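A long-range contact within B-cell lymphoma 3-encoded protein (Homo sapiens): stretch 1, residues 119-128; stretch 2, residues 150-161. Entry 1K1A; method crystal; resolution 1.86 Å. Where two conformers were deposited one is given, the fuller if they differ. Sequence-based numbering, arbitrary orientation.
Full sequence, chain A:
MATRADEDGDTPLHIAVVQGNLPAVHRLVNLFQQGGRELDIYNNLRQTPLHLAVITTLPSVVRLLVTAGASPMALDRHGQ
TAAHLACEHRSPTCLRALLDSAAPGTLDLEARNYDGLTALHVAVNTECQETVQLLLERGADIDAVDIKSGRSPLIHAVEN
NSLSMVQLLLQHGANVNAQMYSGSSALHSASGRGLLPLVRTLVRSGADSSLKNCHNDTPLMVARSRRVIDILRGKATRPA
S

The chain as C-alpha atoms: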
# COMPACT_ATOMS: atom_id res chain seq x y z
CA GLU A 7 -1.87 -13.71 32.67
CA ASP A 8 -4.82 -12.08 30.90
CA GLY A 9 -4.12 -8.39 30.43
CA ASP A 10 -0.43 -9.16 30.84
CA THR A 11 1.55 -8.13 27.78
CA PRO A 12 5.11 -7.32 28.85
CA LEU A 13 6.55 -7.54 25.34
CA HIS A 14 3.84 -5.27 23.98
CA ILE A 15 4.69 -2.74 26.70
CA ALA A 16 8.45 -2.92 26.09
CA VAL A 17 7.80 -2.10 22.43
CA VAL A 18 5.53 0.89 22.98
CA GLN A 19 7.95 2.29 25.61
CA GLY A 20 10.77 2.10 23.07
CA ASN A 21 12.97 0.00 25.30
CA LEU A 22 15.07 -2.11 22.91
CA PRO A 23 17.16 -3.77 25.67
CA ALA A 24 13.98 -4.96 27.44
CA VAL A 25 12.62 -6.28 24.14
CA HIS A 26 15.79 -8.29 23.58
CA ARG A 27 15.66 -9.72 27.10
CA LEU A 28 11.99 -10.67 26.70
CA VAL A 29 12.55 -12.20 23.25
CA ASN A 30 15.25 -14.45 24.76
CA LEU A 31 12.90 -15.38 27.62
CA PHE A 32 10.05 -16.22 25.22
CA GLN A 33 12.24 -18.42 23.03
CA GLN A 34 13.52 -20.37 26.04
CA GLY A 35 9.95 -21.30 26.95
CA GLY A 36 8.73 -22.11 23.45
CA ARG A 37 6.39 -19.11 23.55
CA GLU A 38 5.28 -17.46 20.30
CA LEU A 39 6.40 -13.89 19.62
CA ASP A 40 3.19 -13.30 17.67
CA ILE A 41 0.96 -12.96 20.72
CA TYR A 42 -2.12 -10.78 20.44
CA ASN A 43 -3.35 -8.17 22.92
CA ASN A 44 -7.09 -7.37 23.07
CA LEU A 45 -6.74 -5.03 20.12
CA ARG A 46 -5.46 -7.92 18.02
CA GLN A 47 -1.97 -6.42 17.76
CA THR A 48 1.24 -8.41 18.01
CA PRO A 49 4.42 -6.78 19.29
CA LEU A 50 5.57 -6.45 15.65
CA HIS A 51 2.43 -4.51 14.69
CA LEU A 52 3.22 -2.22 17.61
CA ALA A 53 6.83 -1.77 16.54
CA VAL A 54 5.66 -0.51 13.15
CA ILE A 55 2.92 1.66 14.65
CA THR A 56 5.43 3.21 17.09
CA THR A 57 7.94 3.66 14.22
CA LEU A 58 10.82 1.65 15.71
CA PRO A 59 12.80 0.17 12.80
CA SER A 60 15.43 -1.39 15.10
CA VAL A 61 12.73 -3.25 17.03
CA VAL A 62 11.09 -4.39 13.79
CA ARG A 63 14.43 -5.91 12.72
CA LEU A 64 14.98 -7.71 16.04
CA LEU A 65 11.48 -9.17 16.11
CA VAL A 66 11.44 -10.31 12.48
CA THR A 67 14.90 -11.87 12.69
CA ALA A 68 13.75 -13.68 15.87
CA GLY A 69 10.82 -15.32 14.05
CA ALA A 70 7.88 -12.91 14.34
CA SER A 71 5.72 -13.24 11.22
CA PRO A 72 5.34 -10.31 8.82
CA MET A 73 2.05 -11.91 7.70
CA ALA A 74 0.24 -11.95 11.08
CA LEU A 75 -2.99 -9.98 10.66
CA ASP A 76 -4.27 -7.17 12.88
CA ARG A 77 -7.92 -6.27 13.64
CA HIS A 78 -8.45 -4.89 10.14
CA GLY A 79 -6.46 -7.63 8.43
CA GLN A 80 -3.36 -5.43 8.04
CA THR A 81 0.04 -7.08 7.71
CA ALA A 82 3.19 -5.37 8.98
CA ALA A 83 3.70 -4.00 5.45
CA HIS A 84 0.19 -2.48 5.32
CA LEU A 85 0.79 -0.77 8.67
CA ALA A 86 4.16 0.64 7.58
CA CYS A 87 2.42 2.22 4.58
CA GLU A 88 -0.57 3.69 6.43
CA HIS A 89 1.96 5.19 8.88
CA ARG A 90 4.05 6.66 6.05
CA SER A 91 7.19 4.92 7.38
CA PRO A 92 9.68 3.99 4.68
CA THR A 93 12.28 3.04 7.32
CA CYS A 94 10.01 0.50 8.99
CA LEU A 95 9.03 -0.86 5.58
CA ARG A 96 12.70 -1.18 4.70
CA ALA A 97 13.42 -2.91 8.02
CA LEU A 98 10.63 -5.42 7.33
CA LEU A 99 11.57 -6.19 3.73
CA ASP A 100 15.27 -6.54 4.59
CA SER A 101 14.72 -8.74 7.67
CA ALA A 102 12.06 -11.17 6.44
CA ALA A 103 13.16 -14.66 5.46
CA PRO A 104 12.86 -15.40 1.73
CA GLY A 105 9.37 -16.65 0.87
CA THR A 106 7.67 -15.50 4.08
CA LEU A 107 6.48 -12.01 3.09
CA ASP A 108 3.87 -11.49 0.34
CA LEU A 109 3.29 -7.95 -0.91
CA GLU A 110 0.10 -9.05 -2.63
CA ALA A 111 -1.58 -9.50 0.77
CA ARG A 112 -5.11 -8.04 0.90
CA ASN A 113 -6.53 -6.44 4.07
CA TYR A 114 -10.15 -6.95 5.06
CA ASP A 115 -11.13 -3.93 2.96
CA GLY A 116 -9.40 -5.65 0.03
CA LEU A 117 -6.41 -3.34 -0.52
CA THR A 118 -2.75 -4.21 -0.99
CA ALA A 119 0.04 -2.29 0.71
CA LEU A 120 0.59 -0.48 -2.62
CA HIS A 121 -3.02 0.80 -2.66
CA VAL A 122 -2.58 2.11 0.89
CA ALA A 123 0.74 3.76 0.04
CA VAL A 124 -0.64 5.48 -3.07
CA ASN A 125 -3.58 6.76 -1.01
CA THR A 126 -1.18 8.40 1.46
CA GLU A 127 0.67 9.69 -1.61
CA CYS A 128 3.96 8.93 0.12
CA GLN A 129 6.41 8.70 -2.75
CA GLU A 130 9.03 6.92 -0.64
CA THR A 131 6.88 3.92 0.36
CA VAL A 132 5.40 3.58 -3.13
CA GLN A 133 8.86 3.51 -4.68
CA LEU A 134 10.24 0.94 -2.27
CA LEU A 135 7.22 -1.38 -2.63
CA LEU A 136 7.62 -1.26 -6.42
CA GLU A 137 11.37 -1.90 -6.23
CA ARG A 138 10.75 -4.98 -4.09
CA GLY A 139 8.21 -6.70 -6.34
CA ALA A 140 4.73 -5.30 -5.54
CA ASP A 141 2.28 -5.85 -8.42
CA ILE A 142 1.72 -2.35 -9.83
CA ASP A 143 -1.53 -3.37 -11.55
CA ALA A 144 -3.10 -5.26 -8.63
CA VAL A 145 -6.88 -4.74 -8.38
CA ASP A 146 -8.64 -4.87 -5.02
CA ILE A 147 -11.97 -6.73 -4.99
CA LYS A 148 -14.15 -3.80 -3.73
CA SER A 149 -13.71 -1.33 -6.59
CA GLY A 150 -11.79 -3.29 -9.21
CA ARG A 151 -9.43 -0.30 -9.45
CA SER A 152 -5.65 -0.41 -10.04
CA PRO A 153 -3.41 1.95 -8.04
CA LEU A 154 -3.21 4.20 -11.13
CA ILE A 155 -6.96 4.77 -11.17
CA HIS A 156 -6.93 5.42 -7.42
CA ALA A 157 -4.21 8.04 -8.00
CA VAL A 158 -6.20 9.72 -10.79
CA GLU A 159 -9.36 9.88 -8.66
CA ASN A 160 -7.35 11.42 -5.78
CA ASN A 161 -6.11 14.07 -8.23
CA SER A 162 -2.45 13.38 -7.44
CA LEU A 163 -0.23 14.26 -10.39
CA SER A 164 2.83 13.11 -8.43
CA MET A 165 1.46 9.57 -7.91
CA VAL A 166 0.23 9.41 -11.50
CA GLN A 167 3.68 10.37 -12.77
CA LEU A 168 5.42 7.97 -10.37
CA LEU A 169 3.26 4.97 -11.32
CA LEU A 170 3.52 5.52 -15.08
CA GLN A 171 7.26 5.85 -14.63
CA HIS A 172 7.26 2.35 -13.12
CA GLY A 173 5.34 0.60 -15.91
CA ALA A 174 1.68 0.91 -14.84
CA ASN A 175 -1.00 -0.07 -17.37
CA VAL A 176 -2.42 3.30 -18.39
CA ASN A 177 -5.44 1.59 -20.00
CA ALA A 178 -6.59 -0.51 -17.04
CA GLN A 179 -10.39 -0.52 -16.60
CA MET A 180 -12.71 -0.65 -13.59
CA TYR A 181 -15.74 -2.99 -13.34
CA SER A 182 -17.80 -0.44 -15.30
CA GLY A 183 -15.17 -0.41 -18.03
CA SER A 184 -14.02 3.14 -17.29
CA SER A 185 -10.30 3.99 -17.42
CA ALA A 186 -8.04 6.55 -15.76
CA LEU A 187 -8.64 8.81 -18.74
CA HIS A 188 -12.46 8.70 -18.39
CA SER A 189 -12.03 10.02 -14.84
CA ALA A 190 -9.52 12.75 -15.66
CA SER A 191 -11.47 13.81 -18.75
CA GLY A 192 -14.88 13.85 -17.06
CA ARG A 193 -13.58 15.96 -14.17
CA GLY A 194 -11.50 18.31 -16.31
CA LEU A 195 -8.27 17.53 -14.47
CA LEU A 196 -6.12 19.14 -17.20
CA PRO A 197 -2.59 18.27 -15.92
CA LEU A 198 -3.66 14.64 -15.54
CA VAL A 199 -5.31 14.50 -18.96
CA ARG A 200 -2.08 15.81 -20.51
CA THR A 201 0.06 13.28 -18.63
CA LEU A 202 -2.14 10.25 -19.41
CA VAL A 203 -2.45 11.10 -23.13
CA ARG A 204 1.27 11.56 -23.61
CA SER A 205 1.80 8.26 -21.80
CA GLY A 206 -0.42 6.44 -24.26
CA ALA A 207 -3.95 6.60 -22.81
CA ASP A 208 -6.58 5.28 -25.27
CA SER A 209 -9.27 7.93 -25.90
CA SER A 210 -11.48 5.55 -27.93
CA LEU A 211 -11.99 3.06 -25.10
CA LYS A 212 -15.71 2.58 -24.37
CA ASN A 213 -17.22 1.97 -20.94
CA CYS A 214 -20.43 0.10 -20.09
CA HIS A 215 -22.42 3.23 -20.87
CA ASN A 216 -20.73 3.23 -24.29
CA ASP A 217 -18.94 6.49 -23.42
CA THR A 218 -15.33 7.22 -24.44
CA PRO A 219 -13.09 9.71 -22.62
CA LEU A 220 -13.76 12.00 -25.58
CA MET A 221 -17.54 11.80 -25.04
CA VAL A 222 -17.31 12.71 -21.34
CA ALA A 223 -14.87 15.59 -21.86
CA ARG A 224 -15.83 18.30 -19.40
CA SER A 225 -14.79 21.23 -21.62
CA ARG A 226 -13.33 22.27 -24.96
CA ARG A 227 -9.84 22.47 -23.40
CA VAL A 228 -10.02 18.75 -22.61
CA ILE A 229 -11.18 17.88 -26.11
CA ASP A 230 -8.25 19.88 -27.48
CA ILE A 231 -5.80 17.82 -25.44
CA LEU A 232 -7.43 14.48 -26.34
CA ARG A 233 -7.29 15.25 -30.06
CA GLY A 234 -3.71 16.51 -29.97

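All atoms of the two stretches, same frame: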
# COMPACT_ATOMS: atom_id res chain seq x y z
N ALA A 119 -0.81 -3.32 0.14
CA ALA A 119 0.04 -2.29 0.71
C ALA A 119 0.26 -1.15 -0.29
O ALA A 119 0.28 0.02 0.09
CB ALA A 119 1.36 -2.88 1.13
N LEU A 120 0.41 -1.49 -1.57
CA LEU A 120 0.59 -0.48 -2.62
C LEU A 120 -0.60 0.48 -2.72
O LEU A 120 -0.42 1.70 -2.86
CB LEU A 120 0.88 -1.14 -3.98
CG LEU A 120 1.11 -0.17 -5.13
CD1 LEU A 120 2.25 0.78 -4.77
CD2 LEU A 120 1.43 -0.93 -6.41
N HIS A 121 -1.82 -0.05 -2.65
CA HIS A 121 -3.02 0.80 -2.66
C HIS A 121 -2.97 1.78 -1.49
O HIS A 121 -3.21 2.97 -1.67
CB HIS A 121 -4.31 -0.04 -2.54
CG HIS A 121 -4.63 -0.84 -3.76
ND1 HIS A 121 -5.06 -0.27 -4.94
CD2 HIS A 121 -4.63 -2.18 -3.97
CE1 HIS A 121 -5.29 -1.22 -5.83
NE2 HIS A 121 -5.03 -2.39 -5.27
N VAL A 122 -2.70 1.27 -0.30
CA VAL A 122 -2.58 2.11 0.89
C VAL A 122 -1.52 3.20 0.72
O VAL A 122 -1.76 4.37 0.99
CB VAL A 122 -2.24 1.27 2.14
CG1 VAL A 122 -1.98 2.17 3.34
CG2 VAL A 122 -3.38 0.30 2.46
N ALA A 123 -0.34 2.81 0.23
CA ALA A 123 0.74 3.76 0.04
C ALA A 123 0.36 4.88 -0.94
O ALA A 123 0.64 6.06 -0.70
CB ALA A 123 2.02 3.05 -0.43
N VAL A 124 -0.25 4.50 -2.05
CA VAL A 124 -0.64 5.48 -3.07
C VAL A 124 -1.65 6.46 -2.48
O VAL A 124 -1.56 7.67 -2.72
CB VAL A 124 -1.22 4.77 -4.32
CG1 VAL A 124 -1.89 5.79 -5.28
CG2 VAL A 124 -0.11 4.01 -5.05
N ASN A 125 -2.58 5.94 -1.68
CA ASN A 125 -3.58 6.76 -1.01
C ASN A 125 -2.98 7.78 -0.04
O ASN A 125 -3.52 8.87 0.11
CB ASN A 125 -4.63 5.88 -0.34
CG ASN A 125 -5.58 5.25 -1.34
OD1 ASN A 125 -5.66 5.69 -2.49
ND2 ASN A 125 -6.30 4.21 -0.92
N THR A 126 -1.87 7.44 0.61
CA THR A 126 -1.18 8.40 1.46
C THR A 126 -0.36 9.34 0.59
O THR A 126 0.10 10.38 1.04
CB THR A 126 -0.24 7.72 2.47
OG1 THR A 126 0.89 7.18 1.78
CG2 THR A 126 -0.90 6.52 3.13
N GLU A 127 -0.15 8.93 -0.66
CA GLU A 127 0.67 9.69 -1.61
C GLU A 127 2.11 9.85 -1.16
O GLU A 127 2.81 10.78 -1.58
CB GLU A 127 0.04 11.05 -1.90
CG GLU A 127 -1.39 10.95 -2.39
CD GLU A 127 -2.08 12.28 -2.40
OE1 GLU A 127 -1.71 13.15 -1.58
OE2 GLU A 127 -3.00 12.47 -3.22
N CYS A 128 2.57 8.93 -0.31
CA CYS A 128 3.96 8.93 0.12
C CYS A 128 4.81 8.32 -0.98
O CYS A 128 4.74 7.12 -1.25
CB CYS A 128 4.11 8.15 1.42
SG CYS A 128 5.81 8.05 2.03
N GLY A 150 -12.37 -2.80 -7.97
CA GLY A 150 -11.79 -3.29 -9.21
C GLY A 150 -10.83 -2.27 -9.82
O GLY A 150 -10.55 -2.32 -11.01
N ARG A 151 -10.32 -1.37 -8.99
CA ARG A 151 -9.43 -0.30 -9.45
C ARG A 151 -7.94 -0.59 -9.19
O ARG A 151 -7.58 -1.04 -8.12
CB ARG A 151 -9.79 1.01 -8.76
CG ARG A 151 -11.13 1.58 -9.19
CD ARG A 151 -11.95 2.16 -8.05
NE ARG A 151 -11.39 3.40 -7.51
CZ ARG A 151 -11.66 3.87 -6.31
NH1 ARG A 151 -12.48 3.21 -5.50
NH2 ARG A 151 -11.12 5.01 -5.90
N SER A 152 -7.11 -0.30 -10.19
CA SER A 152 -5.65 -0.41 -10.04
C SER A 152 -5.19 0.82 -9.28
O SER A 152 -5.92 1.79 -9.17
CB SER A 152 -4.98 -0.45 -11.42
OG SER A 152 -5.16 0.79 -12.10
N PRO A 153 -3.98 0.78 -8.72
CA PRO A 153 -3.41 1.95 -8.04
C PRO A 153 -3.43 3.21 -8.92
O PRO A 153 -3.65 4.31 -8.41
CB PRO A 153 -1.97 1.51 -7.77
CG PRO A 153 -2.08 0.02 -7.60
CD PRO A 153 -3.10 -0.40 -8.64
N LEU A 154 -3.21 3.05 -10.22
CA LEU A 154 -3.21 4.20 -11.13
C LEU A 154 -4.55 4.93 -11.11
O LEU A 154 -4.61 6.17 -11.06
CB LEU A 154 -2.85 3.79 -12.56
CG LEU A 154 -2.81 4.94 -13.57
CD1 LEU A 154 -1.85 6.03 -13.12
CD2 LEU A 154 -2.46 4.44 -14.96
N ILE A 155 -5.63 4.17 -11.16
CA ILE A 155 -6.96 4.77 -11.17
C ILE A 155 -7.23 5.45 -9.83
O ILE A 155 -7.77 6.57 -9.78
CB ILE A 155 -8.03 3.72 -11.54
CG1 ILE A 155 -7.87 3.32 -13.01
CG2 ILE A 155 -9.44 4.25 -11.26
CD1 ILE A 155 -8.60 2.05 -13.42
N HIS A 156 -6.81 4.82 -8.74
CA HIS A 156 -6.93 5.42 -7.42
C HIS A 156 -6.22 6.78 -7.42
O HIS A 156 -6.78 7.77 -6.95
CB HIS A 156 -6.33 4.52 -6.33
CG HIS A 156 -7.21 3.37 -5.94
ND1 HIS A 156 -8.37 3.54 -5.20
CD2 HIS A 156 -7.09 2.04 -6.15
CE1 HIS A 156 -8.93 2.37 -4.99
NE2 HIS A 156 -8.18 1.44 -5.55
N ALA A 157 -5.01 6.81 -7.96
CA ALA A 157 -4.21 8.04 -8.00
C ALA A 157 -4.90 9.14 -8.82
O ALA A 157 -4.88 10.32 -8.43
CB ALA A 157 -2.82 7.77 -8.57
N VAL A 158 -5.50 8.75 -9.94
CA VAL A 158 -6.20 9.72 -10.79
C VAL A 158 -7.43 10.29 -10.08
O VAL A 158 -7.67 11.50 -10.13
CB VAL A 158 -6.61 9.10 -12.14
CG1 VAL A 158 -7.58 10.01 -12.87
CG2 VAL A 158 -5.38 8.86 -12.99
N GLU A 159 -8.19 9.43 -9.41
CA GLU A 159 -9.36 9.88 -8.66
C GLU A 159 -9.01 10.81 -7.48
O GLU A 159 -9.77 11.73 -7.15
CB GLU A 159 -10.19 8.69 -8.19
CG GLU A 159 -10.75 7.89 -9.34
CD GLU A 159 -11.72 6.81 -8.90
OE1 GLU A 159 -11.57 6.28 -7.78
OE2 GLU A 159 -12.63 6.48 -9.69
N ASN A 160 -7.84 10.58 -6.88
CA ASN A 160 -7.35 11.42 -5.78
C ASN A 160 -6.73 12.72 -6.29
O ASN A 160 -6.22 13.52 -5.51
CB ASN A 160 -6.30 10.68 -4.94
CG ASN A 160 -6.83 9.41 -4.29
OD1 ASN A 160 -8.04 9.23 -4.14
ND2 ASN A 160 -5.92 8.52 -3.89
N ASN A 161 -6.73 12.90 -7.61
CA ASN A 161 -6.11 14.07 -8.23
C ASN A 161 -4.67 14.31 -7.75
O ASN A 161 -4.32 15.40 -7.32
CB ASN A 161 -6.97 15.33 -8.04
CG ASN A 161 -6.46 16.51 -8.85
OD1 ASN A 161 -5.94 16.34 -9.95
ND2 ASN A 161 -6.59 17.71 -8.29
O HOH W 1 -3.14 9.16 -4.55
O HOH W 2 -8.76 5.76 -3.61

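Successive helices that run nearly parallel can pack side by side, so that contacts recur turn by turn; this contact in B-cell lymphoma 3-encoded protein is a compact example. Helix 119-126 and helix 153-159 run close to parallel, their N-to-C directions differing by 19° and their axes approaching to 9.5 Å. The register pairs early residues with early and late with late: His121 CA lies 5.5 Å from Pro153 CA, and one turn on Val124 CA lies 6.6 Å from Ala157 CA. Ser152 occupies the N-cap position of the second helix, while Glu127 and Asn161, both with positive phi, close their helices in Schellman motifs.

Small and branched apolar groups fill the space between the backbones. Pro153 is central: its CG sits 3.8 Å from Leu120 CD2, and its CB 4.1 Å from Val124 CG2. One turn further along the second helix, Ala157 CB lies 4.0 Å from CG1 of the same Val124, so one valine spans two successive turns of its neighbour.

Beside this apolar strip, His121 leaves its backbone sideways, but its ring reaches across, placing CE1 3.2 Å from Arg151 O and 3.7 Å from Pro153 CD. The rings of His121 and His156 meet obliquely, with centroids 5.0 Å apart and planes at 77°; His121 ND1 comes within 3.3 Å of His156 CD2.

Toward the C-terminal ends the contact becomes polar. Asn160 ND2 donates to Asn125 OD1 at 3.2 Å, the one direct hydrogen bond between the stretches. Water extends the link: one molecule donates to Val124 O (2.8 Å from the water O) and accepts from Asn160 ND2 (2.9 Å from the water O), while a second bridges Asn125 OD1 and His156 ND1. Apolar packing and a pair of histidines thus join the helix bodies, and an asparagine hydrogen bond, supplemented by two waters, links them further along.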